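Local coordinates for hypothetical conserved protein (PDB 2QYH), which is of unknown function but, as a member of the haloacid dehalogenase-like hydrolases, is probably a magnesium-dependent phosphatase, at residues Q68-V71 against L77-Q80; V39-G44 against F48-V53. One frame throughout, in Å; residues are numbered along the deposited sequence.

Interaction 1: residues Q68-V71 against L77-Q80; sequences QYVV and LYKQ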
loop_
_atom_site.group_PDB
_atom_site.type_symbol
_atom_site.label_atom_id
_atom_site.label_comp_id
_atom_site.label_asym_id
_atom_site.label_seq_id
_atom_site.Cartn_x
_atom_site.Cartn_y
_atom_site.Cartn_z
ATOM N N GLN D 68 -15.955 12.908 -0.362
ATOM C CA GLN D 68 -17.097 12.062 -0.701
ATOM C C GLN D 68 -17.199 10.702 -0.020
ATOM O O GLN D 68 -18.209 10.019 -0.169
ATOM C CB GLN D 68 -17.177 11.890 -2.216
ATOM C CG GLN D 68 -17.893 13.048 -2.888
ATOM C CD GLN D 68 -17.344 14.389 -2.455
ATOM O OE1 GLN D 68 -16.277 14.805 -2.896
ATOM N NE2 GLN D 68 -18.062 15.065 -1.574
ATOM N N TYR D 69 -16.167 10.318 0.725
ATOM C CA TYR D 69 -16.150 9.043 1.439
ATOM C C TYR D 69 -15.332 9.240 2.716
ATOM O O TYR D 69 -14.109 9.355 2.667
ATOM C CB TYR D 69 -15.512 7.959 0.572
ATOM C CG TYR D 69 -15.683 6.560 1.110
ATOM C CD1 TYR D 69 -16.929 5.929 1.093
ATOM C CD2 TYR D 69 -14.603 5.866 1.634
ATOM C CE1 TYR D 69 -17.088 4.630 1.589
ATOM C CE2 TYR D 69 -14.746 4.575 2.134
ATOM C CZ TYR D 69 -15.988 3.961 2.109
ATOM O OH TYR D 69 -16.112 2.683 2.612
ATOM N N VAL D 70 -16.022 9.284 3.853
ATOM C CA VAL D 70 -15.382 9.519 5.138
ATOM C C VAL D 70 -15.554 8.352 6.097
ATOM O O VAL D 70 -16.673 7.929 6.376
ATOM C CB VAL D 70 -15.968 10.783 5.784
ATOM C CG1 VAL D 70 -15.207 11.129 7.064
ATOM C CG2 VAL D 70 -15.930 11.929 4.779
ATOM N N VAL D 71 -14.442 7.851 6.620
ATOM C CA VAL D 71 -14.471 6.715 7.533
ATOM C C VAL D 71 -13.939 7.061 8.923
ATOM O O VAL D 71 -12.946 7.771 9.055
ATOM C CB VAL D 71 -13.618 5.542 6.969
ATOM C CG1 VAL D 71 -13.654 4.363 7.928
ATOM C CG2 VAL D 71 -14.115 5.144 5.592
ATOM N N LEU D 77 -18.609 6.906 7.845
ATOM C CA LEU D 77 -19.278 7.934 8.626
ATOM C C LEU D 77 -20.154 8.799 7.743
ATOM O O LEU D 77 -21.185 9.306 8.175
ATOM C CB LEU D 77 -18.235 8.815 9.315
ATOM C CG LEU D 77 -18.793 9.717 10.408
ATOM C CD1 LEU D 77 -18.560 9.062 11.730
ATOM C CD2 LEU D 77 -18.117 11.071 10.376
ATOM N N TYR D 78 -19.725 8.969 6.502
ATOM C CA TYR D 78 -20.452 9.780 5.545
ATOM C C TYR D 78 -20.031 9.407 4.137
ATOM O O TYR D 78 -18.853 9.164 3.882
ATOM C CB TYR D 78 -20.165 11.263 5.802
ATOM C CG TYR D 78 -20.666 12.187 4.719
ATOM C CD1 TYR D 78 -19.865 12.523 3.631
ATOM C CD2 TYR D 78 -21.973 12.668 4.748
ATOM C CE1 TYR D 78 -20.360 13.312 2.598
ATOM C CE2 TYR D 78 -22.476 13.452 3.721
ATOM C CZ TYR D 78 -21.674 13.770 2.650
ATOM O OH TYR D 78 -22.204 14.527 1.621
ATOM N N LYS D 79 -20.988 9.337 3.224
ATOM C CA LYS D 79 -20.659 9.020 1.847
ATOM C C LYS D 79 -21.624 9.661 0.869
ATOM O O LYS D 79 -22.838 9.566 1.011
ATOM C CB LYS D 79 -20.583 7.506 1.627
ATOM C CG LYS D 79 -21.740 6.701 2.151
ATOM C CD LYS D 79 -21.494 5.221 1.908
ATOM C CE LYS D 79 -22.576 4.359 2.547
ATOM N NZ LYS D 79 -23.925 4.710 2.022
ATOM N N GLN D 80 -21.054 10.336 -0.120
ATOM C CA GLN D 80 -21.816 11.029 -1.139
ATOM C C GLN D 80 -21.410 10.541 -2.535
ATOM O O GLN D 80 -20.440 11.023 -3.116
ATOM C CB GLN D 80 -21.558 12.530 -1.024
ATOM C CG GLN D 80 -22.423 13.402 -1.907
ATOM C CD GLN D 80 -21.837 14.798 -2.081
ATOM O OE1 GLN D 80 -21.352 15.411 -1.123
ATOM N NE2 GLN D 80 -21.883 15.308 -3.309
#
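Val70 and Tyr78 form the hydrogen-bonded pair of an antiparallel hairpin, and their side chains share one face of the sheet. Val70 CG2 reaches the edge of the Tyr78 ring, near the ring plane, and stops 4.1 Å from CD1. The valine torsion puts CG2 there by setting CG1 anti to the backbone N (chi1 -174°), which leaves CG2 beside that N, on the face where the Tyr78 ring lies. The backbone is irregular here. Val70 O accepts from Leu77 N (2.6 Å), which lies in the carbonyl plane, and from Tyr78 N (3.2 Å), tilted slightly from it; two residues thus face one, a classic beta bulge. Leu77 CB rests close to the same oxygen, while Val70 N gives a nearly straight bond to Tyr78 O. On the other face, Tyr69 and Lys79 make the non-hydrogen-bonded pair and run side by side. Tyr69 CD1 lies 4.0 Å from Lys79 CB, and the amine leads away from the strand. The Tyr69 ring also meets that of Tyr144. At the open end of the ladder Gln80 N bonds to Gln68 O, and the two glutamine side chains lie alongside one another, both touching Pro179. Gln80 is extended, with CG anti to the backbone N (chi1 -172°), which carries its OE1 to 3.0 Å from Tyr78 OH, the donor of a hydrogen bond to it. Met190 and Met191 of helix 184-195 touch the Tyr78 and Val70 side chains. Main-chain hydrogen bonds thus do most of the joining, the side chains adding sparse apolar contact, and the Tyr78-to-Gln80 bond ties the phenol to the residue just beyond the end of its own strand and probably limits how far the ring can swing.

Interaction 2: residues V39-G44 against F48-V53; sequences VAIATG and FMFEHV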
loop_
_atom_site.group_PDB
_atom_site.type_symbol
_atom_site.label_atom_id
_atom_site.label_comp_id
_atom_site.label_asym_id
_atom_site.label_seq_id
_atom_site.Cartn_x
_atom_site.Cartn_y
_atom_site.Cartn_z
ATOM N N VAL D 39 -6.567 10.635 15.117
ATOM C CA VAL D 39 -5.644 10.843 14.016
ATOM C C VAL D 39 -6.309 10.380 12.734
ATOM O O VAL D 39 -6.772 9.241 12.632
ATOM C CB VAL D 39 -4.355 10.044 14.215
ATOM C CG1 VAL D 39 -3.439 10.220 13.013
ATOM C CG2 VAL D 39 -3.664 10.505 15.481
ATOM N N ALA D 40 -6.357 11.261 11.749
ATOM C CA ALA D 40 -6.987 10.906 10.490
ATOM C C ALA D 40 -6.272 11.536 9.307
ATOM O O ALA D 40 -5.604 12.568 9.433
ATOM C CB ALA D 40 -8.454 11.339 10.503
ATOM N N ILE D 41 -6.413 10.890 8.156
ATOM C CA ILE D 41 -5.818 11.375 6.927
ATOM C C ILE D 41 -6.907 12.080 6.124
ATOM O O ILE D 41 -8.054 11.651 6.135
ATOM C CB ILE D 41 -5.264 10.202 6.096
ATOM C CG1 ILE D 41 -3.989 9.667 6.752
ATOM C CG2 ILE D 41 -5.031 10.642 4.648
ATOM C CD1 ILE D 41 -3.400 8.422 6.071
ATOM N N ALA D 42 -6.564 13.172 5.456
ATOM C CA ALA D 42 -7.531 13.887 4.620
ATOM C C ALA D 42 -6.866 13.982 3.260
ATOM O O ALA D 42 -5.809 14.598 3.128
ATOM C CB ALA D 42 -7.811 15.271 5.168
ATOM N N THR D 43 -7.483 13.381 2.252
ATOM C CA THR D 43 -6.889 13.374 0.924
ATOM C C THR D 43 -7.916 13.290 -0.199
ATOM O O THR D 43 -9.084 12.986 0.029
ATOM C CB THR D 43 -5.924 12.176 0.793
ATOM O OG1 THR D 43 -5.302 12.186 -0.496
ATOM C CG2 THR D 43 -6.684 10.872 0.969
ATOM N N GLY D 44 -7.465 13.564 -1.417
ATOM C CA GLY D 44 -8.352 13.486 -2.558
ATOM C C GLY D 44 -8.309 12.086 -3.145
ATOM O O GLY D 44 -9.105 11.740 -4.018
ATOM N N PHE D 48 -8.305 2.826 -1.481
ATOM C CA PHE D 48 -7.330 1.832 -1.909
ATOM C C PHE D 48 -6.007 2.400 -2.398
ATOM O O PHE D 48 -5.072 1.648 -2.666
ATOM C CB PHE D 48 -7.916 0.920 -2.998
ATOM C CG PHE D 48 -8.242 1.623 -4.287
ATOM C CD1 PHE D 48 -9.528 2.095 -4.536
ATOM C CD2 PHE D 48 -7.261 1.813 -5.258
ATOM C CE1 PHE D 48 -9.833 2.748 -5.737
ATOM C CE2 PHE D 48 -7.556 2.467 -6.464
ATOM C CZ PHE D 48 -8.842 2.934 -6.701
HETATM N N MSE D 49 -5.915 3.719 -2.513
HETATM C CA MSE D 49 -4.685 4.345 -2.983
HETATM C C MSE D 49 -3.738 4.745 -1.862
HETATM O O MSE D 49 -2.682 5.326 -2.121
HETATM C CB MSE D 49 -5.005 5.569 -3.839
HETATM C CG MSE D 49 -5.319 5.247 -5.287
HETATM SE SE MSE D 49 -5.940 6.791 -6.277
HETATM C CE MSE D 49 -4.363 7.915 -6.186
ATOM N N PHE D 50 -4.112 4.454 -0.620
ATOM C CA PHE D 50 -3.247 4.789 0.508
ATOM C C PHE D 50 -3.505 3.899 1.718
ATOM O O PHE D 50 -3.366 4.316 2.872
ATOM C CB PHE D 50 -3.374 6.283 0.879
ATOM C CG PHE D 50 -4.706 6.678 1.462
ATOM C CD1 PHE D 50 -4.849 6.863 2.838
ATOM C CD2 PHE D 50 -5.801 6.931 0.632
ATOM C CE1 PHE D 50 -6.058 7.303 3.383
ATOM C CE2 PHE D 50 -7.020 7.373 1.165
ATOM C CZ PHE D 50 -7.146 7.561 2.549
ATOM N N GLU D 51 -3.871 2.655 1.433
ATOM C CA GLU D 51 -4.138 1.681 2.478
ATOM C C GLU D 51 -2.832 1.234 3.138
ATOM O O GLU D 51 -2.796 0.978 4.340
ATOM C CB GLU D 51 -4.851 0.473 1.888
ATOM C CG GLU D 51 -5.371 -0.496 2.918
ATOM C CD GLU D 51 -5.965 -1.729 2.281
ATOM O OE1 GLU D 51 -6.742 -1.588 1.308
ATOM O OE2 GLU D 51 -5.660 -2.840 2.756
ATOM N N HIS D 52 -1.762 1.134 2.354
ATOM C CA HIS D 52 -0.481 0.719 2.904
ATOM C C HIS D 52 -0.029 1.715 3.981
ATOM O O HIS D 52 0.410 1.316 5.067
ATOM C CB HIS D 52 0.579 0.619 1.799
ATOM C CG HIS D 52 1.914 0.136 2.286
ATOM N ND1 HIS D 52 2.093 -1.094 2.881
ATOM C CD2 HIS D 52 3.133 0.732 2.285
ATOM C CE1 HIS D 52 3.358 -1.237 3.224
ATOM N NE2 HIS D 52 4.012 -0.144 2.876
ATOM N N VAL D 53 -0.138 3.007 3.674
ATOM C CA VAL D 53 0.243 4.048 4.622
ATOM C C VAL D 53 -0.599 3.919 5.890
ATOM O O VAL D 53 -0.085 4.044 7.002
ATOM C CB VAL D 53 -0.003 5.454 4.054
ATOM C CG1 VAL D 53 0.798 6.466 4.836
ATOM C CG2 VAL D 53 0.352 5.492 2.578
#
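A chi1 of 68° places Phe50 CG between its backbone N and carbonyl carbon and sets the ring against Ile41 of strand 38-42 and against Thr43 just after it, whose OG1, anti to the backbone N (chi1 -178°), leaves the methyl to meet the ring. Thr43 CG2 sits over one face of the ring, 4.0 Å from the Phe50 centroid in a CH-pi contact, and comes nearest at CE2. Ile41 approaches obliquely from the same side of the ring plane: its CG2 lies 3.7 Å from Phe50 CE1, and its CD1 3.9 Å from Phe50 CD1. The contact lies within the beta-alpha-beta unit of strand 38-42, helix 51-57 and strand 62-64, part of the Rossmann-like core of the haloacid dehalogenase fold, and Phe50 is the N-cap residue of that helix. Phe62 meets the Phe50 ring edge-to-face and Arg54 makes a cation-pi contact with it. With the ring cut back to an alanine, the Thr43 methyl and the Ile41 branches would probably be left facing a gap where it had packed. Thr43 OG1 is hydrogen-bonded to Arg45 N, and the Thr43 side chain touches the probable DxDx(T/V) motif of Asp9, Asp11 and Thr13.

Both contacts belong to the same mixed sheet but to different parts of it. Interaction 2 lies in the interior, where every touching residue is buried, and it fastens an inner parallel strand to the start of the helix that follows. Interaction 1 lies toward the sheet's edge, is partly buried, and pairs the two strands of a hairpin, one of them, 75-79, an outer strand of the sheet within this chain. Their chemistry differs accordingly: interaction 1 depends on backbone hydrogen bonds and covers 396 Å², whereas interaction 2 has no hydrogen bond and buries 165 Å² through apolar groups around one ring. The two do not touch, though Phe62 of the intervening strand 62-64 reaches both.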